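PDB 1YR2: prolyl oligopeptidase from Novosphingobium capsulatum, which probably acts as a serine protease on oligopeptides, hydrolysing the peptide bond after proline and, far less readily, after alanine. Local coordinates for residues A[41-46]-A[79-84]; A[67-72]-A[655-660]; A[130-135]-A[152-157]; A[164-169]-A[178-183]. All blocks are in the same frame, centred on the assembly; numbering follows the deposited sequence.

Contact 1 (A[41-46]-A[79-84]); sequences PASPQV and QAQSAY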
loop_
_atom_site.group_PDB
_atom_site.type_symbol
_atom_site.label_atom_id
_atom_site.label_comp_id
_atom_site.label_asym_id
_atom_site.label_seq_id
_atom_site.Cartn_x
_atom_site.Cartn_y
_atom_site.Cartn_z
ATOM N N PRO A 41 -6.152 36.098 -11.275
ATOM C CA PRO A 41 -7.335 36.123 -12.139
ATOM C C PRO A 41 -8.581 36.360 -11.306
ATOM O O PRO A 41 -8.571 36.067 -10.102
ATOM C CB PRO A 41 -7.353 34.737 -12.766
ATOM C CG PRO A 41 -5.903 34.269 -12.658
ATOM C CD PRO A 41 -5.489 34.772 -11.298
ATOM N N ALA A 42 -9.608 36.931 -11.920
ATOM C CA ALA A 42 -10.812 37.269 -11.201
ATOM C C ALA A 42 -11.519 36.011 -10.642
ATOM O O ALA A 42 -11.548 34.960 -11.254
ATOM C CB ALA A 42 -11.763 38.085 -12.115
ATOM N N SER A 43 -12.086 36.138 -9.459
ATOM C CA SER A 43 -13.028 35.133 -8.973
ATOM C C SER A 43 -14.334 35.841 -8.613
ATOM O O SER A 43 -14.559 36.112 -7.461
ATOM C CB SER A 43 -12.417 34.405 -7.768
ATOM O OG SER A 43 -11.287 33.629 -8.214
ATOM N N PRO A 44 -15.163 36.196 -9.597
ATOM C CA PRO A 44 -16.409 36.928 -9.311
ATOM C C PRO A 44 -17.283 36.241 -8.249
ATOM O O PRO A 44 -17.341 35.014 -8.199
ATOM C CB PRO A 44 -17.133 36.942 -10.668
ATOM C CG PRO A 44 -16.011 36.794 -11.700
ATOM C CD PRO A 44 -15.024 35.906 -11.031
ATOM N N GLN A 45 -17.923 37.028 -7.400
ATOM C CA GLN A 45 -18.794 36.500 -6.355
ATOM C C GLN A 45 -20.243 36.654 -6.772
ATOM O O GLN A 45 -20.614 37.668 -7.337
ATOM C CB GLN A 45 -18.566 37.262 -5.076
ATOM C CG GLN A 45 -17.209 37.024 -4.549
ATOM C CD GLN A 45 -16.941 37.757 -3.262
ATOM O OE1 GLN A 45 -17.729 37.693 -2.328
ATOM N NE2 GLN A 45 -15.814 38.452 -3.200
ATOM N N VAL A 46 -21.043 35.628 -6.532
ATOM C CA VAL A 46 -22.485 35.723 -6.623
ATOM C C VAL A 46 -22.917 35.665 -5.158
ATOM O O VAL A 46 -22.892 34.597 -4.551
ATOM C CB VAL A 46 -23.088 34.545 -7.442
ATOM C CG1 VAL A 46 -24.633 34.595 -7.430
ATOM C CG2 VAL A 46 -22.557 34.538 -8.909
ATOM N N GLN A 79 -9.363 28.014 -17.094
ATOM C CA GLN A 79 -8.328 28.331 -18.083
ATOM C C GLN A 79 -7.367 29.432 -17.567
ATOM O O GLN A 79 -6.159 29.290 -17.686
ATOM C CB GLN A 79 -8.997 28.750 -19.420
ATOM C CG GLN A 79 -8.054 29.274 -20.502
ATOM C CD GLN A 79 -8.715 29.253 -21.913
ATOM O OE1 GLN A 79 -9.207 28.196 -22.365
ATOM N NE2 GLN A 79 -8.719 30.404 -22.600
ATOM N N ALA A 80 -7.941 30.497 -16.992
ATOM C CA ALA A 80 -7.201 31.623 -16.411
ATOM C C ALA A 80 -6.335 31.215 -15.206
ATOM O O ALA A 80 -5.162 31.578 -15.141
ATOM C CB ALA A 80 -8.176 32.797 -16.030
ATOM N N GLN A 81 -6.861 30.422 -14.281
ATOM C CA GLN A 81 -6.090 30.043 -13.103
ATOM C C GLN A 81 -4.947 29.105 -13.511
ATOM O O GLN A 81 -3.829 29.227 -13.033
ATOM C CB GLN A 81 -6.970 29.321 -12.069
ATOM C CG GLN A 81 -7.996 30.214 -11.366
ATOM C CD GLN A 81 -7.389 31.280 -10.450
ATOM O OE1 GLN A 81 -6.206 31.204 -10.102
ATOM N NE2 GLN A 81 -8.199 32.273 -10.050
ATOM N N SER A 82 -5.249 28.186 -14.416
ATOM C CA SER A 82 -4.285 27.199 -14.846
ATOM C C SER A 82 -3.117 27.874 -15.537
ATOM O O SER A 82 -1.978 27.537 -15.286
ATOM C CB SER A 82 -4.931 26.189 -15.791
ATOM O OG SER A 82 -4.003 25.120 -15.978
ATOM N N ALA A 83 -3.400 28.822 -16.410
ATOM C CA ALA A 83 -2.344 29.524 -17.128
ATOM C C ALA A 83 -1.536 30.411 -16.180
ATOM O O ALA A 83 -0.294 30.472 -16.282
ATOM C CB ALA A 83 -2.929 30.342 -18.279
ATOM N N TYR A 84 -2.234 31.051 -15.241
ATOM C CA TYR A 84 -1.616 31.897 -14.225
ATOM C C TYR A 84 -0.640 31.081 -13.366
ATOM O O TYR A 84 0.464 31.522 -13.060
ATOM C CB TYR A 84 -2.697 32.509 -13.331
ATOM C CG TYR A 84 -2.185 33.454 -12.292
ATOM C CD1 TYR A 84 -1.794 32.989 -11.054
ATOM C CD2 TYR A 84 -2.073 34.822 -12.548
ATOM C CE1 TYR A 84 -1.315 33.853 -10.068
ATOM C CE2 TYR A 84 -1.600 35.693 -11.573
ATOM C CZ TYR A 84 -1.229 35.206 -10.345
ATOM O OH TYR A 84 -0.737 36.033 -9.383
#

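Contact 2 (A[67-72]-A[655-660]); sequences DVRTDA and ADTDDR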
loop_
_atom_site.group_PDB
_atom_site.type_symbol
_atom_site.label_atom_id
_atom_site.label_comp_id
_atom_site.label_asym_id
_atom_site.label_seq_id
_atom_site.Cartn_x
_atom_site.Cartn_y
_atom_site.Cartn_z
ATOM N N ASP A 67 -19.976 21.759 -13.502
ATOM C CA ASP A 67 -19.061 20.933 -14.309
ATOM C C ASP A 67 -18.313 21.787 -15.375
ATOM O O ASP A 67 -18.922 22.423 -16.222
ATOM C CB ASP A 67 -19.892 19.801 -14.964
ATOM C CG ASP A 67 -19.062 18.650 -15.431
ATOM O OD1 ASP A 67 -18.119 18.845 -16.232
ATOM O OD2 ASP A 67 -19.293 17.484 -15.034
ATOM N N VAL A 68 -16.986 21.749 -15.355
ATOM C CA VAL A 68 -16.167 22.504 -16.282
ATOM C C VAL A 68 -16.460 22.140 -17.744
ATOM O O VAL A 68 -16.240 22.951 -18.618
ATOM C CB VAL A 68 -14.661 22.302 -15.997
ATOM C CG1 VAL A 68 -14.186 20.961 -16.503
ATOM C CG2 VAL A 68 -13.847 23.432 -16.578
ATOM N N ARG A 69 -16.942 20.923 -17.992
ATOM C CA ARG A 69 -17.235 20.496 -19.362
ATOM C C ARG A 69 -18.505 21.105 -19.955
ATOM O O ARG A 69 -18.677 21.082 -21.182
ATOM C CB ARG A 69 -17.320 18.979 -19.428
ATOM C CG ARG A 69 -16.049 18.302 -19.052
ATOM C CD ARG A 69 -16.201 16.841 -18.806
ATOM N NE ARG A 69 -17.036 16.545 -17.654
ATOM C CZ ARG A 69 -17.372 15.326 -17.283
ATOM N NH1 ARG A 69 -16.965 14.269 -17.978
ATOM N NH2 ARG A 69 -18.129 15.150 -16.216
ATOM N N THR A 70 -19.412 21.598 -19.107
ATOM C CA THR A 70 -20.666 22.156 -19.593
ATOM C C THR A 70 -20.967 23.568 -19.129
ATOM O O THR A 70 -21.992 24.096 -19.506
ATOM C CB THR A 70 -21.851 21.241 -19.240
ATOM O OG1 THR A 70 -21.876 20.974 -17.847
ATOM C CG2 THR A 70 -21.692 19.848 -19.883
ATOM N N ASP A 71 -20.066 24.182 -18.357
ATOM C CA ASP A 71 -20.297 25.509 -17.803
ATOM C C ASP A 71 -19.163 26.428 -18.247
ATOM O O ASP A 71 -18.025 26.285 -17.813
ATOM C CB ASP A 71 -20.409 25.469 -16.277
ATOM C CG ASP A 71 -20.861 26.800 -15.696
ATOM O OD1 ASP A 71 -20.038 27.723 -15.596
ATOM O OD2 ASP A 71 -22.019 27.035 -15.337
ATOM N N ALA A 72 -19.500 27.349 -19.150
ATOM C CA ALA A 72 -18.563 28.346 -19.678
ATOM C C ALA A 72 -17.884 29.182 -18.583
ATOM O O ALA A 72 -16.709 29.508 -18.713
ATOM C CB ALA A 72 -19.284 29.268 -20.643
ATOM N N ALA A 655 -7.249 17.768 -10.775
ATOM C CA ALA A 655 -7.630 17.782 -12.190
ATOM C C ALA A 655 -8.927 18.566 -12.298
ATOM O O ALA A 655 -9.549 18.882 -11.268
ATOM C CB ALA A 655 -7.818 16.370 -12.730
ATOM N N ASP A 656 -9.309 18.916 -13.517
ATOM C CA ASP A 656 -10.464 19.780 -13.740
ATOM C C ASP A 656 -11.781 19.012 -13.659
ATOM O O ASP A 656 -12.836 19.619 -13.453
ATOM C CB ASP A 656 -10.348 20.555 -15.062
ATOM C CG ASP A 656 -10.362 19.670 -16.279
ATOM O OD1 ASP A 656 -9.949 18.487 -16.210
ATOM O OD2 ASP A 656 -10.749 20.095 -17.378
ATOM N N THR A 657 -11.689 17.691 -13.792
ATOM C CA THR A 657 -12.750 16.756 -13.396
ATOM C C THR A 657 -12.198 15.655 -12.508
ATOM O O THR A 657 -11.026 15.239 -12.627
ATOM C CB THR A 657 -13.443 16.113 -14.593
ATOM O OG1 THR A 657 -12.487 15.406 -15.401
ATOM C CG2 THR A 657 -14.032 17.190 -15.494
ATOM N N ASP A 658 -13.069 15.145 -11.633
ATOM C CA ASP A 658 -12.665 14.163 -10.636
ATOM C C ASP A 658 -13.941 13.585 -10.037
ATOM O O ASP A 658 -14.772 14.319 -9.474
ATOM C CB ASP A 658 -11.800 14.833 -9.557
ATOM C CG ASP A 658 -11.115 13.839 -8.608
ATOM O OD1 ASP A 658 -11.764 12.845 -8.116
ATOM O OD2 ASP A 658 -9.919 14.021 -8.260
ATOM N N ASP A 659 -14.101 12.274 -10.180
ATOM C CA ASP A 659 -15.308 11.593 -9.687
ATOM C C ASP A 659 -15.331 11.369 -8.194
ATOM O O ASP A 659 -16.390 11.121 -7.622
ATOM C CB ASP A 659 -15.450 10.242 -10.347
ATOM C CG ASP A 659 -15.761 10.367 -11.815
ATOM O OD1 ASP A 659 -16.536 11.270 -12.195
ATOM O OD2 ASP A 659 -15.243 9.621 -12.653
ATOM N N ARG A 660 -14.154 11.373 -7.601
ATOM C CA ARG A 660 -14.012 10.986 -6.228
ATOM C C ARG A 660 -14.160 12.183 -5.333
ATOM O O ARG A 660 -15.034 12.193 -4.509
ATOM C CB ARG A 660 -12.669 10.342 -6.027
ATOM C CG ARG A 660 -12.543 9.738 -4.685
ATOM C CD ARG A 660 -11.359 8.806 -4.549
ATOM N NE ARG A 660 -11.470 8.140 -3.265
ATOM C CZ ARG A 660 -10.994 8.592 -2.115
ATOM N NH1 ARG A 660 -10.301 9.727 -2.046
ATOM N NH2 ARG A 660 -11.194 7.875 -1.011
HETATM O O HOH W 1 -15.281 20.660 -13.010
#

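Contact 3 (A[130-135]-A[152-157]); sequences MNQSQL and LDPNTW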
loop_
_atom_site.group_PDB
_atom_site.type_symbol
_atom_site.label_atom_id
_atom_site.label_comp_id
_atom_site.label_asym_id
_atom_site.label_seq_id
_atom_site.Cartn_x
_atom_site.Cartn_y
_atom_site.Cartn_z
ATOM N N MET A 130 9.396 -3.545 -18.778
ATOM C CA MET A 130 8.491 -4.507 -19.392
ATOM C C MET A 130 7.083 -4.379 -18.810
ATOM O O MET A 130 6.925 -4.208 -17.636
ATOM C CB MET A 130 8.992 -5.933 -19.143
ATOM C CG MET A 130 10.374 -6.279 -19.694
ATOM S SD MET A 130 11.023 -7.763 -18.742
ATOM C CE MET A 130 12.454 -8.136 -19.747
ATOM N N ASN A 131 6.065 -4.496 -19.662
ATOM C CA ASN A 131 4.667 -4.392 -19.227
ATOM C C ASN A 131 4.337 -5.495 -18.229
ATOM O O ASN A 131 3.655 -5.245 -17.270
ATOM C CB ASN A 131 3.732 -4.461 -20.431
ATOM C CG ASN A 131 2.274 -4.275 -20.063
ATOM O OD1 ASN A 131 1.433 -5.140 -20.357
ATOM N ND2 ASN A 131 1.954 -3.163 -19.420
ATOM N N GLN A 132 4.849 -6.706 -18.464
ATOM C CA GLN A 132 4.687 -7.825 -17.542
ATOM C C GLN A 132 6.046 -8.411 -17.196
ATOM O O GLN A 132 6.923 -8.448 -18.015
ATOM C CB GLN A 132 3.814 -8.953 -18.130
ATOM C CG GLN A 132 2.355 -8.595 -18.504
ATOM C CD GLN A 132 1.645 -9.780 -19.153
ATOM O OE1 GLN A 132 1.367 -10.763 -18.476
ATOM N NE2 GLN A 132 1.392 -9.710 -20.459
ATOM N N SER A 133 6.196 -8.896 -15.977
ATOM C CA SER A 133 7.404 -9.608 -15.607
ATOM C C SER A 133 7.535 -10.915 -16.380
ATOM O O SER A 133 6.536 -11.540 -16.732
ATOM C CB SER A 133 7.380 -9.939 -14.139
ATOM O OG SER A 133 7.639 -8.810 -13.378
ATOM N N GLN A 134 8.780 -11.327 -16.637
ATOM C CA GLN A 134 9.066 -12.665 -17.107
ATOM C C GLN A 134 9.143 -13.600 -15.906
ATOM O O GLN A 134 9.324 -13.142 -14.813
ATOM C CB GLN A 134 10.430 -12.685 -17.768
ATOM C CG GLN A 134 10.571 -11.738 -18.982
ATOM C CD GLN A 134 11.996 -11.659 -19.541
ATOM O OE1 GLN A 134 12.942 -11.708 -18.779
ATOM N NE2 GLN A 134 12.142 -11.500 -20.867
ATOM N N LEU A 135 9.008 -14.899 -16.177
ATOM C CA LEU A 135 9.301 -15.962 -15.206
ATOM C C LEU A 135 10.630 -16.567 -15.641
ATOM O O LEU A 135 10.759 -17.120 -16.753
ATOM C CB LEU A 135 8.217 -17.036 -15.208
ATOM C CG LEU A 135 8.444 -18.110 -14.121
ATOM C CD1 LEU A 135 8.550 -17.508 -12.779
ATOM C CD2 LEU A 135 7.331 -19.161 -14.239
ATOM N N LEU A 152 8.891 -18.257 -18.942
ATOM C CA LEU A 152 7.779 -17.608 -19.642
ATOM C C LEU A 152 8.059 -16.139 -19.886
ATOM O O LEU A 152 8.596 -15.455 -19.020
ATOM C CB LEU A 152 6.477 -17.726 -18.840
ATOM C CG LEU A 152 6.016 -19.106 -18.367
ATOM C CD1 LEU A 152 4.911 -18.947 -17.332
ATOM C CD2 LEU A 152 5.560 -19.886 -19.565
ATOM N N ASP A 153 7.728 -15.652 -21.086
ATOM C CA ASP A 153 7.748 -14.232 -21.358
ATOM C C ASP A 153 6.391 -13.759 -21.884
ATOM O O ASP A 153 6.141 -13.757 -23.084
ATOM C CB ASP A 153 8.831 -13.858 -22.335
ATOM C CG ASP A 153 9.024 -12.347 -22.403
ATOM O OD1 ASP A 153 8.121 -11.597 -21.949
ATOM O OD2 ASP A 153 10.064 -11.824 -22.830
ATOM N N PRO A 154 5.531 -13.331 -20.984
ATOM C CA PRO A 154 4.161 -12.969 -21.360
ATOM C C PRO A 154 4.079 -11.795 -22.340
ATOM O O PRO A 154 3.101 -11.713 -23.087
ATOM C CB PRO A 154 3.512 -12.640 -20.037
ATOM C CG PRO A 154 4.405 -13.196 -19.010
ATOM C CD PRO A 154 5.768 -13.186 -19.545
ATOM N N ASN A 155 5.118 -10.959 -22.390
ATOM C CA ASN A 155 5.178 -9.851 -23.324
ATOM C C ASN A 155 5.229 -10.317 -24.790
ATOM O O ASN A 155 4.850 -9.564 -25.667
ATOM C CB ASN A 155 6.391 -8.934 -23.012
ATOM C CG ASN A 155 6.425 -8.479 -21.583
ATOM O OD1 ASN A 155 5.590 -7.684 -21.158
ATOM N ND2 ASN A 155 7.375 -9.010 -20.807
ATOM N N THR A 156 5.701 -11.533 -25.065
ATOM C CA THR A 156 5.712 -12.096 -26.439
ATOM C C THR A 156 4.389 -12.757 -26.817
ATOM O O THR A 156 4.226 -13.224 -27.933
ATOM C CB THR A 156 6.788 -13.189 -26.598
ATOM O OG1 THR A 156 6.467 -14.316 -25.751
ATOM C CG2 THR A 156 8.151 -12.720 -26.118
ATOM N N TRP A 157 3.454 -12.849 -25.886
ATOM C CA TRP A 157 2.181 -13.482 -26.173
ATOM C C TRP A 157 1.271 -12.513 -26.954
ATOM O O TRP A 157 0.201 -12.919 -27.399
ATOM C CB TRP A 157 1.511 -13.940 -24.875
ATOM C CG TRP A 157 2.317 -14.936 -24.058
ATOM C CD1 TRP A 157 3.457 -15.613 -24.435
ATOM C CD2 TRP A 157 2.008 -15.384 -22.744
ATOM N NE1 TRP A 157 3.882 -16.424 -23.403
ATOM C CE2 TRP A 157 3.001 -16.309 -22.362
ATOM C CE3 TRP A 157 0.993 -15.080 -21.834
ATOM C CZ2 TRP A 157 2.998 -16.943 -21.118
ATOM C CZ3 TRP A 157 0.994 -15.712 -20.590
ATOM C CH2 TRP A 157 2.000 -16.621 -20.247
HETATM O O HOH W 2 6.712 -4.983 -22.512
HETATM O O HOH W 3 2.845 -7.455 -21.808
#

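Contact 4 (A[164-169]-A[178-183]); sequences ALDAWA and AYSVQD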
loop_
_atom_site.group_PDB
_atom_site.type_symbol
_atom_site.label_atom_id
_atom_site.label_comp_id
_atom_site.label_asym_id
_atom_site.label_seq_id
_atom_site.Cartn_x
_atom_site.Cartn_y
_atom_site.Cartn_z
ATOM N N ALA A 164 -2.386 -12.084 -20.491
ATOM C CA ALA A 164 -1.613 -11.802 -19.289
ATOM C C ALA A 164 -1.324 -13.103 -18.549
ATOM O O ALA A 164 -2.141 -13.997 -18.543
ATOM C CB ALA A 164 -2.372 -10.825 -18.399
ATOM N N LEU A 165 -0.154 -13.199 -17.958
ATOM C CA LEU A 165 0.129 -14.255 -16.965
ATOM C C LEU A 165 -0.403 -13.812 -15.651
ATOM O O LEU A 165 -0.071 -12.723 -15.157
ATOM C CB LEU A 165 1.602 -14.479 -16.842
ATOM C CG LEU A 165 2.150 -15.381 -15.772
ATOM C CD1 LEU A 165 1.707 -16.806 -15.941
ATOM C CD2 LEU A 165 3.664 -15.295 -15.807
ATOM N N ASP A 166 -1.271 -14.645 -15.097
ATOM C CA ASP A 166 -1.927 -14.386 -13.831
ATOM C C ASP A 166 -1.115 -15.075 -12.729
ATOM O O ASP A 166 -0.402 -14.407 -11.920
ATOM C CB ASP A 166 -3.399 -14.889 -13.883
ATOM C CG ASP A 166 -4.124 -14.725 -12.541
ATOM O OD1 ASP A 166 -3.504 -14.205 -11.556
ATOM O OD2 ASP A 166 -5.299 -15.114 -12.336
ATOM N N ALA A 167 -1.108 -16.402 -12.734
ATOM C CA ALA A 167 -0.477 -17.153 -11.640
ATOM C C ALA A 167 0.395 -18.265 -12.173
ATOM O O ALA A 167 0.219 -18.692 -13.315
ATOM C CB ALA A 167 -1.553 -17.746 -10.712
ATOM N N TRP A 168 1.342 -18.762 -11.346
ATOM C CA TRP A 168 2.189 -19.883 -11.757
ATOM C C TRP A 168 2.527 -20.710 -10.510
ATOM O O TRP A 168 2.508 -20.175 -9.441
ATOM C CB TRP A 168 3.458 -19.448 -12.474
ATOM C CG TRP A 168 4.317 -18.489 -11.744
ATOM C CD1 TRP A 168 4.248 -17.154 -11.811
ATOM C CD2 TRP A 168 5.382 -18.792 -10.815
ATOM N NE1 TRP A 168 5.200 -16.588 -10.998
ATOM C CE2 TRP A 168 5.899 -17.568 -10.365
ATOM C CE3 TRP A 168 5.953 -19.955 -10.356
ATOM C CZ2 TRP A 168 6.959 -17.468 -9.473
ATOM C CZ3 TRP A 168 7.029 -19.866 -9.447
ATOM C CH2 TRP A 168 7.513 -18.629 -9.024
ATOM N N ALA A 169 2.821 -21.987 -10.714
ATOM C CA ALA A 169 3.182 -22.900 -9.661
ATOM C C ALA A 169 4.045 -23.971 -10.260
ATOM O O ALA A 169 3.649 -24.672 -11.203
ATOM C CB ALA A 169 1.964 -23.488 -9.016
ATOM N N ALA A 178 2.941 -25.084 -14.024
ATOM C CA ALA A 178 1.582 -24.799 -14.396
ATOM C C ALA A 178 1.422 -23.314 -14.318
ATOM O O ALA A 178 1.965 -22.671 -13.406
ATOM C CB ALA A 178 0.591 -25.492 -13.445
ATOM N N TYR A 179 0.665 -22.744 -15.266
ATOM C CA TYR A 179 0.383 -21.351 -15.209
ATOM C C TYR A 179 -0.981 -20.989 -15.735
ATOM O O TYR A 179 -1.515 -21.697 -16.556
ATOM C CB TYR A 179 1.494 -20.546 -15.890
ATOM C CG TYR A 179 1.648 -20.822 -17.322
ATOM C CD1 TYR A 179 2.316 -21.960 -17.767
ATOM C CD2 TYR A 179 1.191 -19.917 -18.257
ATOM C CE1 TYR A 179 2.478 -22.195 -19.129
ATOM C CE2 TYR A 179 1.329 -20.170 -19.587
ATOM C CZ TYR A 179 1.994 -21.288 -20.012
ATOM O OH TYR A 179 2.155 -21.528 -21.359
ATOM N N SER A 180 -1.514 -19.884 -15.212
ATOM C CA SER A 180 -2.844 -19.383 -15.534
ATOM C C SER A 180 -2.749 -18.164 -16.452
ATOM O O SER A 180 -2.020 -17.201 -16.125
ATOM C CB SER A 180 -3.452 -18.926 -14.230
ATOM O OG SER A 180 -4.776 -18.746 -14.420
ATOM N N VAL A 181 -3.546 -18.149 -17.503
ATOM C CA VAL A 181 -3.515 -17.108 -18.528
ATOM C C VAL A 181 -4.869 -16.423 -18.622
ATOM O O VAL A 181 -5.892 -17.094 -18.657
ATOM C CB VAL A 181 -3.227 -17.718 -19.922
ATOM C CG1 VAL A 181 -3.159 -16.641 -20.952
ATOM C CG2 VAL A 181 -1.900 -18.520 -19.929
ATOM N N GLN A 182 -4.859 -15.106 -18.711
ATOM C CA GLN A 182 -6.080 -14.322 -18.792
ATOM C C GLN A 182 -6.074 -13.701 -20.165
ATOM O O GLN A 182 -5.102 -13.041 -20.519
ATOM C CB GLN A 182 -6.060 -13.220 -17.740
ATOM C CG GLN A 182 -7.154 -12.141 -17.940
ATOM C CD GLN A 182 -7.059 -11.038 -16.896
ATOM O OE1 GLN A 182 -5.965 -10.577 -16.570
ATOM N NE2 GLN A 182 -8.181 -10.632 -16.369
ATOM N N ASP A 183 -7.162 -13.855 -20.898
ATOM C CA ASP A 183 -7.330 -13.198 -22.204
ATOM C C ASP A 183 -8.201 -11.964 -22.036
ATOM O O ASP A 183 -9.332 -12.047 -21.565
ATOM C CB ASP A 183 -7.932 -14.158 -23.228
ATOM C CG ASP A 183 -6.887 -15.133 -23.796
ATOM O OD1 ASP A 183 -6.201 -14.791 -24.797
ATOM O OD2 ASP A 183 -6.642 -16.258 -23.277
HETATM O O HOH W 4 -5.387 -17.745 -11.908
#

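Contact 1 (A[41-46]-A[79-84])
Near the start of the modelled chain an irregular loop, 41-46, sets out against helix 72-89 at Pro41 and then draws away from 79-84. The contact is carried by Pro41, whose ring rests on the helix between Ala80, Gln81 and Tyr84. Ala80 and Tyr84 lie one turn apart on the side facing the loop, and Gln81, next to Ala80, bends its chain back to join them. Pro41 CB meets Ala80 CB at 3.9 Å. On the next turn, Pro41 CD sits over one face of the Tyr84 ring. It lies 3.8 Å from the centroid of that ring and 20° off the ring normal, so this is a CH-pi contact. It is shifted toward the rim, with Tyr84 CD2 3.6 Å from Pro41 CD. CG of Tyr84 is anti to the backbone N (chi1 -177°), which brings a face of the ring under Pro41 CD. Tyr84 OH bonds to the carbonyl of Pro38, three residues before Pro41.

Gln81 closes another side of the proline. Its chain bends at chi2 (-67°), and the amide turns back against the ring. NE2 of Gln81 lies 3.8 Å from Pro41 CB, and OE1 of Gln81 is 3.8 Å from Pro41 CD. NE2 is bonded to Gln674 of helix 664-675, which fixes the amide. An alanine here would lose the amide and its bond to Gln674, and would probably leave Pro41 less firmly seated. Ser43 OG bonds to Trp77 of helix 72-89. The arrangement is one of an N-terminal segment and helix packed on an alpha/beta-hydrolase domain, as in prolyl oligopeptidases.

Contact 2 (A[67-72]-A[655-660])
Val68 and Asp656 cross at about a right angle, and so do Arg69 and Thr657. One branch of Val68 does most of the touching. CG1 stands between the backbone N and the carbonyl carbon (chi1 77°) and reaches Asp656 O at 3.6 Å. The same methyl is 3.7 Å from Asp656 OD2 and 3.9 Å from Thr657 CG2. The methyl of Thr657 also lies over one face of the Arg69 guanidinium, with CG2 of Thr657 3.8 Å from Arg69 NE.

That guanidinium is held by Asp67 in its own segment. Arg69 grips the carboxylate side-on and nearly in plane, NE to OD1 and NH2 to OD2, each on a syn lone pair. OD1 of Asp67 also takes the backbone N of Arg69 on its anti lone pair, forming an Asx turn. The salt bridge therefore holds the flat group against the threonine methyl. A water links the backbones, accepting from Val68 N at 3.1 Å and donating to Asp656 O at 2.7 Å.

Segment 655-660 follows strand 649-654 of the hydrolase sheet, and its Arg660 touches Ser575 in a probable nucleophile elbow. In alpha/beta-hydrolases the loop after this strand typically carries the acid of the catalytic triad.

Contact 3 (A[130-135]-A[152-157])
The tight part of this contact is where backbone and amide groups interlock. Leu135 and Leu152 form an antiparallel hydrogen-bonded pair, with Leu135 N 2.9 Å from Leu152 O. Their side chains lie side by side, pointing the same way, and CD2 of Leu135 meets CD1 of Leu152 at 3.9 Å. Beyond this pair, the amide of Asn155 grips the backbone of Gln132. Asn155 OD1 accepts from Gln132 N at 3.0 Å, and Asn155 ND2 donates to Gln132 O at 2.9 Å, both on lone pairs in the carbonyl planes. The amide of Gln132 presses on the ring of Pro154, with OE1 of Gln132 3.2 Å from CB of Pro154.

Asp153 organises the turn. Its OD1 accepts from Asn155 N, an Asx turn that leads into the 3-10 segment 154-156, and also from Asn155 ND2. Its OD2 takes Gln134 NE2 at 2.9 Å from above the carboxylate, the two planes being 86° apart. An alanine at Asp153 would probably leave the Asn155 amide less firmly oriented and would lose the tie to Gln134.

The looser side is at Asn131, which is exposed. There a water joins Asn131 OD1, Gln132 NE2 and Asn155 OD1, while a second water accepts from Asn131 N and is only weakly bound to Asn155.

The pair of leucines packs on Leu177, Leu135 also touches Trp168, and Gln132 OE1 bonds to Leu165 N. The end of the four-stranded sheet 110-152 is thus joined to strands 163-170 and 176-183 of the next sheet.

Contact 4 (A[164-169]-A[178-183])
Strands 164-169 and 178-183 run antiparallel, their axes 169° apart in direction. Regular pairs of backbone bonds join Ala164 with Gln182 and Ala169 with Ala178. Between them, Asp166 and Ala167 both lie opposite Ser180, forming a beta bulge. Asp166 N donates to Ser180 O at 2.9 Å, and Ser180 N donates to Ala167 O at 2.8 Å. The extra residue leaves Ala167 N buried and without a partner.

Asp166 leads from the bulge toward Ser180. Its CB lies 3.5 Å from Ser180 O and 4.1 Å from Ser180 CB. CG is anti to the backbone N (chi1 176°), which puts the carboxylate beside the carbonyl carbon. At the tip, OD2 accepts a hydrogen bond from a water 2.7 Å away, and this water is also bonded to Ser180 OG. The same OD2 forms a salt bridge with Arg189 of strand 188-195, the next strand of the sheet. This hairpin makes the first two strands of one four-stranded antiparallel blade in the beta-propeller.

The face bearing Leu165, Trp168, Tyr179 and Val181 is apolar here. Leu165 crosses Tyr179 at about a right angle, and its CD1 meets Tyr179 CB at 3.7 Å. CB of Trp168 lies 4.1 Å from CB of Tyr179, and both rings then lead away from the opposite strand. Leu165 and Tyr179 also touch Leu152 of the preceding blade.

In the fold
From the N terminus, segment 41-46 is met again at 79-84, so contact 1 closes a short loop ending on helix 72-89. Contact 2 opens inside that loop, at 67-72, and closes only at 655-660, so contacts 1 and 2 cross. Their centres are 15 Å apart, and contact 2, unlike contact 1, pairs the N-terminal region with the hydrolase domain. Contacts 3 and 4 fall within the long span enclosed by contact 2, in the propeller. They follow one another in series, each closing a short loop. Their centres are 11 Å apart, and they touch, joining the first blade to the second. Contact 2 lies far away, its centre about 38 Å from that of contact 3.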